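Local coordinates for hypothetical protein (Anabaena variabilis, PDB 2OBN) that is of unknown function but probably pairs a Rossmann-like N-terminal domain with a C-terminal domain of the P-loop NTPase type, at residues Val302-Ala316 and Thr323-Phe337. The protein carries 2 engineered substitutions. Residues are numbered along the deposited sequence; the frame is centred on the assembly and turned at random.
Sequences VGIALNTAHLDEYAA and TIAETGLPCTDVVRF
Arg336 reaches across with its chain extended from CG to NE and grips a single backbone oxygen end-on: NH1 and NH2 both lie 3.0 Å from Leu311 O, which stays in the guanidinium plane. NH1 also donates to Thr308 OG1, tilted a little from that plane, while the Ala316 methyl covers one guanidinium face, its CB 3.5 Å from NH1. Thr308 OG1 in turn gives its proton to the anti lone pair of Asp333 OD2 (2.7 Å), and Thr308 N meets the same oxygen from above the carboxylate plane. Asp333 swings its carboxylate away from its own backbone N (chi1 -176°) and, with chi2 at -29°, points OD2 at these two donors, while OD1 accepts from Arg336 N and, weakly, Val335 N, capping the weakly bonded helical turn at about 334-337. Next door, the Glu313 carboxylate lies almost coplanar with the Phe337 ring, OE2 at its edge.

Further back the backbones pair in parallel: Ile304 N donates to Pro330 O at 2.9 Å, and Leu306 N to Thr332 O. Under the Ile304 and Cys331 side, helix 313-327 packs through Thr323 and Thr327; Ile304 CD1 meets Thr327 CG2 tip to tip, unusually tight at 3.4 Å. Strand 301-307, this helix and edge strand 331-332 make a beta-alpha-beta crossover of the P-loop domain's parallel sheet.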
loop_
_atom_site.group_PDB
_atom_site.type_symbol
_atom_site.label_atom_id
_atom_site.label_comp_id
_atom_site.label_asym_id
_atom_site.label_seq_id
_atom_site.Cartn_x
_atom_site.Cartn_y
_atom_site.Cartn_z
ATOM N N VAL B 302 -14.777 17.512 7.760
ATOM C CA VAL B 302 -15.740 18.615 7.762
ATOM C C VAL B 302 -17.151 18.213 8.088
ATOM O O VAL B 302 -17.992 19.071 8.306
ATOM C CB VAL B 302 -15.748 19.397 6.405
ATOM C CG1 VAL B 302 -14.381 20.000 6.131
ATOM C CG2 VAL B 302 -16.198 18.503 5.237
ATOM N N GLY B 303 -17.407 16.913 8.107
ATOM C CA GLY B 303 -18.731 16.401 8.370
ATOM C C GLY B 303 -18.755 14.893 8.271
ATOM O O GLY B 303 -17.785 14.249 7.845
ATOM N N ILE B 304 -19.883 14.328 8.659
ATOM C CA ILE B 304 -20.049 12.908 8.688
ATOM C C ILE B 304 -21.195 12.493 7.784
ATOM O O ILE B 304 -22.283 13.048 7.872
ATOM C CB ILE B 304 -20.263 12.448 10.162
ATOM C CG1 ILE B 304 -18.968 12.701 10.950
ATOM C CG2 ILE B 304 -20.652 10.956 10.226
ATOM C CD1 ILE B 304 -19.072 12.523 12.409
ATOM N N ALA B 305 -20.923 11.537 6.893
ATOM C CA ALA B 305 -21.936 10.929 6.032
ATOM C C ALA B 305 -22.393 9.619 6.712
ATOM O O ALA B 305 -21.718 8.589 6.659
ATOM C CB ALA B 305 -21.398 10.673 4.665
ATOM N N LEU B 306 -23.556 9.674 7.342
ATOM C CA LEU B 306 -24.075 8.558 8.107
ATOM C C LEU B 306 -24.923 7.613 7.257
ATOM O O LEU B 306 -25.934 8.024 6.691
ATOM C CB LEU B 306 -24.899 9.115 9.277
ATOM C CG LEU B 306 -25.213 8.188 10.441
ATOM C CD1 LEU B 306 -23.950 7.729 11.187
ATOM C CD2 LEU B 306 -26.161 8.911 11.400
ATOM N N ASN B 307 -24.504 6.350 7.160
ATOM C CA ASN B 307 -25.267 5.350 6.424
ATOM C C ASN B 307 -26.320 4.811 7.395
ATOM O O ASN B 307 -25.990 4.105 8.358
ATOM C CB ASN B 307 -24.329 4.267 5.860
ATOM C CG ASN B 307 -25.060 3.173 5.066
ATOM O OD1 ASN B 307 -26.265 3.015 5.167
ATOM N ND2 ASN B 307 -24.301 2.400 4.285
ATOM N N THR B 308 -27.577 5.189 7.140
ATOM C CA THR B 308 -28.724 4.798 7.955
ATOM C C THR B 308 -29.710 3.902 7.209
ATOM O O THR B 308 -30.817 3.699 7.681
ATOM C CB THR B 308 -29.533 6.042 8.391
ATOM O OG1 THR B 308 -30.155 6.644 7.240
ATOM C CG2 THR B 308 -28.661 7.075 9.121
ATOM N N ALA B 309 -29.307 3.332 6.074
ATOM C CA ALA B 309 -30.225 2.551 5.222
ATOM C C ALA B 309 -31.025 1.460 5.923
ATOM O O ALA B 309 -32.169 1.167 5.546
ATOM C CB ALA B 309 -29.463 1.963 4.029
ATOM N N HIS B 310 -30.429 0.871 6.949
ATOM C CA HIS B 310 -31.062 -0.185 7.723
ATOM C C HIS B 310 -32.131 0.302 8.725
ATOM O O HIS B 310 -32.823 -0.516 9.337
ATOM C CB HIS B 310 -29.978 -0.976 8.469
ATOM C CG HIS B 310 -29.168 -0.152 9.431
ATOM N ND1 HIS B 310 -28.225 0.767 9.018
ATOM C CD2 HIS B 310 -29.138 -0.135 10.784
ATOM C CE1 HIS B 310 -27.663 1.331 10.071
ATOM N NE2 HIS B 310 -28.193 0.795 11.158
ATOM N N LEU B 311 -32.255 1.617 8.895
ATOM C CA LEU B 311 -33.165 2.212 9.874
ATOM C C LEU B 311 -34.414 2.797 9.247
ATOM O O LEU B 311 -34.428 3.085 8.061
ATOM C CB LEU B 311 -32.444 3.354 10.602
ATOM C CG LEU B 311 -31.194 2.978 11.381
ATOM C CD1 LEU B 311 -30.511 4.226 11.924
ATOM C CD2 LEU B 311 -31.541 1.993 12.508
ATOM N N ASP B 312 -35.468 2.953 10.050
ATOM C CA ASP B 312 -36.680 3.656 9.595
ATOM C C ASP B 312 -36.316 5.158 9.557
ATOM O O ASP B 312 -35.289 5.565 10.119
ATOM C CB ASP B 312 -37.919 3.333 10.470
ATOM C CG ASP B 312 -37.789 3.807 11.915
ATOM O OD1 ASP B 312 -37.247 4.898 12.169
ATOM O OD2 ASP B 312 -38.265 3.096 12.814
ATOM N N GLU B 313 -37.133 5.970 8.902
ATOM C CA GLU B 313 -36.826 7.411 8.724
ATOM C C GLU B 313 -36.671 8.167 10.038
ATOM O O GLU B 313 -35.813 9.041 10.168
ATOM C CB GLU B 313 -37.908 8.107 7.872
ATOM C CG GLU B 313 -37.453 9.458 7.276
ATOM C CD GLU B 313 -38.537 10.162 6.451
ATOM O OE1 GLU B 313 -39.737 9.848 6.617
ATOM O OE2 GLU B 313 -38.199 11.055 5.644
ATOM N N TYR B 314 -37.520 7.825 10.998
ATOM C CA TYR B 314 -37.525 8.449 12.321
ATOM C C TYR B 314 -36.235 8.138 13.073
ATOM O O TYR B 314 -35.657 9.014 13.719
ATOM C CB TYR B 314 -38.731 7.946 13.115
ATOM C CG TYR B 314 -38.968 8.627 14.445
ATOM C CD1 TYR B 314 -38.336 8.180 15.599
ATOM C CD2 TYR B 314 -39.865 9.689 14.554
ATOM C CE1 TYR B 314 -38.563 8.783 16.824
ATOM C CE2 TYR B 314 -40.111 10.302 15.782
ATOM C CZ TYR B 314 -39.451 9.843 16.917
ATOM O OH TYR B 314 -39.684 10.432 18.153
ATOM N N ALA B 315 -35.800 6.884 12.990
ATOM C CA ALA B 315 -34.574 6.451 13.632
ATOM C C ALA B 315 -33.354 7.039 12.929
ATOM O O ALA B 315 -32.358 7.378 13.586
ATOM C CB ALA B 315 -34.505 4.918 13.648
ATOM N N ALA B 316 -33.432 7.143 11.600
ATOM C CA ALA B 316 -32.347 7.713 10.788
ATOM C C ALA B 316 -32.083 9.139 11.204
ATOM O O ALA B 316 -30.938 9.534 11.376
ATOM C CB ALA B 316 -32.689 7.672 9.299
ATOM N N THR B 323 -25.316 11.884 16.117
ATOM C CA THR B 323 -23.968 12.023 15.548
ATOM C C THR B 323 -23.468 13.475 15.602
ATOM O O THR B 323 -22.298 13.718 15.834
ATOM C CB THR B 323 -23.945 11.528 14.090
ATOM O OG1 THR B 323 -24.351 10.157 14.054
ATOM C CG2 THR B 323 -22.553 11.675 13.470
ATOM N N ILE B 324 -24.364 14.425 15.379
ATOM C CA ILE B 324 -24.032 15.844 15.446
ATOM C C ILE B 324 -23.708 16.257 16.888
ATOM O O ILE B 324 -22.763 17.012 17.144
ATOM C CB ILE B 324 -25.209 16.698 14.911
ATOM C CG1 ILE B 324 -25.341 16.481 13.404
ATOM C CG2 ILE B 324 -25.016 18.185 15.247
ATOM C CD1 ILE B 324 -26.619 17.034 12.777
ATOM N N ALA B 325 -24.523 15.785 17.823
ATOM C CA ALA B 325 -24.309 16.090 19.232
ATOM C C ALA B 325 -22.964 15.516 19.679
ATOM O O ALA B 325 -22.157 16.214 20.293
ATOM C CB ALA B 325 -25.445 15.539 20.082
ATOM N N GLU B 326 -22.706 14.261 19.332
ATOM C CA GLU B 326 -21.465 13.618 19.744
ATOM C C GLU B 326 -20.209 14.257 19.163
ATOM O O GLU B 326 -19.237 14.462 19.882
ATOM C CB GLU B 326 -21.467 12.146 19.348
ATOM C CG GLU B 326 -20.270 11.364 19.920
ATOM C CD GLU B 326 -20.181 9.965 19.397
ATOM O OE1 GLU B 326 -20.815 9.679 18.363
ATOM O OE2 GLU B 326 -19.466 9.148 20.013
ATOM N N THR B 327 -20.245 14.576 17.872
ATOM C CA THR B 327 -19.066 15.072 17.146
ATOM C C THR B 327 -18.936 16.572 16.976
ATOM O O THR B 327 -17.835 17.073 16.774
ATOM C CB THR B 327 -19.049 14.471 15.732
ATOM O OG1 THR B 327 -20.159 14.983 14.973
ATOM C CG2 THR B 327 -19.121 12.950 15.815
ATOM N N GLY B 328 -20.059 17.280 17.029
ATOM C CA GLY B 328 -20.081 18.716 16.825
ATOM C C GLY B 328 -19.927 19.112 15.361
ATOM O O GLY B 328 -19.686 20.283 15.070
ATOM N N LEU B 329 -20.087 18.149 14.443
ATOM C CA LEU B 329 -19.938 18.397 13.013
ATOM C C LEU B 329 -21.240 18.193 12.246
ATOM O O LEU B 329 -22.118 17.431 12.694
ATOM C CB LEU B 329 -18.917 17.416 12.409
ATOM C CG LEU B 329 -17.463 17.532 12.851
ATOM C CD1 LEU B 329 -16.666 16.384 12.273
ATOM C CD2 LEU B 329 -16.887 18.878 12.434
ATOM N N PRO B 330 -21.348 18.835 11.062
ATOM C CA PRO B 330 -22.476 18.634 10.162
ATOM C C PRO B 330 -22.641 17.160 9.789
ATOM O O PRO B 330 -21.646 16.439 9.660
ATOM C CB PRO B 330 -22.080 19.426 8.920
ATOM C CG PRO B 330 -21.134 20.441 9.399
ATOM C CD PRO B 330 -20.397 19.830 10.528
ATOM N N CYS B 331 -23.875 16.709 9.611
ATOM C CA CYS B 331 -24.100 15.297 9.323
ATOM C C CYS B 331 -25.440 14.993 8.723
ATOM O O CYS B 331 -26.458 15.552 9.121
ATOM C CB CYS B 331 -23.978 14.464 10.602
ATOM S SG CYS B 331 -24.509 12.712 10.431
ATOM N N THR B 332 -25.423 14.084 7.758
ATOM C CA THR B 332 -26.647 13.560 7.180
ATOM C C THR B 332 -26.338 12.275 6.433
ATOM O O THR B 332 -25.179 11.910 6.257
ATOM C CB THR B 332 -27.324 14.560 6.200
ATOM O OG1 THR B 332 -28.643 14.086 5.864
ATOM C CG2 THR B 332 -26.503 14.713 4.922
ATOM N N ASP B 333 -27.402 11.595 6.016
ATOM C CA ASP B 333 -27.312 10.452 5.115
ATOM C C ASP B 333 -27.499 11.110 3.736
ATOM O O ASP B 333 -28.608 11.533 3.385
ATOM C CB ASP B 333 -28.403 9.429 5.430
ATOM C CG ASP B 333 -28.289 8.185 4.582
ATOM O OD1 ASP B 333 -27.782 8.294 3.447
ATOM O OD2 ASP B 333 -28.710 7.109 5.039
ATOM N N VAL B 334 -26.421 11.217 2.968
ATOM C CA VAL B 334 -26.472 11.925 1.675
ATOM C C VAL B 334 -27.272 11.216 0.580
ATOM O O VAL B 334 -27.796 11.856 -0.345
ATOM C CB VAL B 334 -25.052 12.287 1.150
ATOM C CG1 VAL B 334 -24.279 13.053 2.213
ATOM C CG2 VAL B 334 -24.273 11.054 0.708
ATOM N N VAL B 335 -27.350 9.898 0.686
ATOM C CA VAL B 335 -28.107 9.083 -0.253
ATOM C C VAL B 335 -29.584 9.279 0.052
ATOM O O VAL B 335 -30.402 9.534 -0.837
ATOM C CB VAL B 335 -27.722 7.585 -0.108
ATOM C CG1 VAL B 335 -28.667 6.668 -0.891
ATOM C CG2 VAL B 335 -26.271 7.371 -0.541
ATOM N N ARG B 336 -29.901 9.206 1.337
ATOM C CA ARG B 336 -31.280 9.279 1.810
ATOM C C ARG B 336 -31.908 10.665 1.836
ATOM O O ARG B 336 -33.081 10.817 1.476
ATOM C CB ARG B 336 -31.328 8.678 3.210
ATOM C CG ARG B 336 -32.691 8.430 3.761
ATOM C CD ARG B 336 -32.584 7.462 4.920
ATOM N NE ARG B 336 -33.875 6.875 5.247
ATOM C CZ ARG B 336 -34.055 5.871 6.097
ATOM N NH1 ARG B 336 -33.020 5.317 6.735
ATOM N NH2 ARG B 336 -35.282 5.420 6.306
ATOM N N PHE B 337 -31.142 11.664 2.270
ATOM C CA PHE B 337 -31.672 13.017 2.427
ATOM C C PHE B 337 -31.026 14.105 1.570
ATOM O O PHE B 337 -31.445 15.259 1.643
ATOM C CB PHE B 337 -31.586 13.428 3.896
ATOM C CG PHE B 337 -32.261 12.475 4.836
ATOM C CD1 PHE B 337 -33.651 12.376 4.868
ATOM C CD2 PHE B 337 -31.517 11.697 5.717
ATOM C CE1 PHE B 337 -34.284 11.504 5.746
ATOM C CE2 PHE B 337 -32.146 10.817 6.609
ATOM C CZ PHE B 337 -33.530 10.725 6.623
#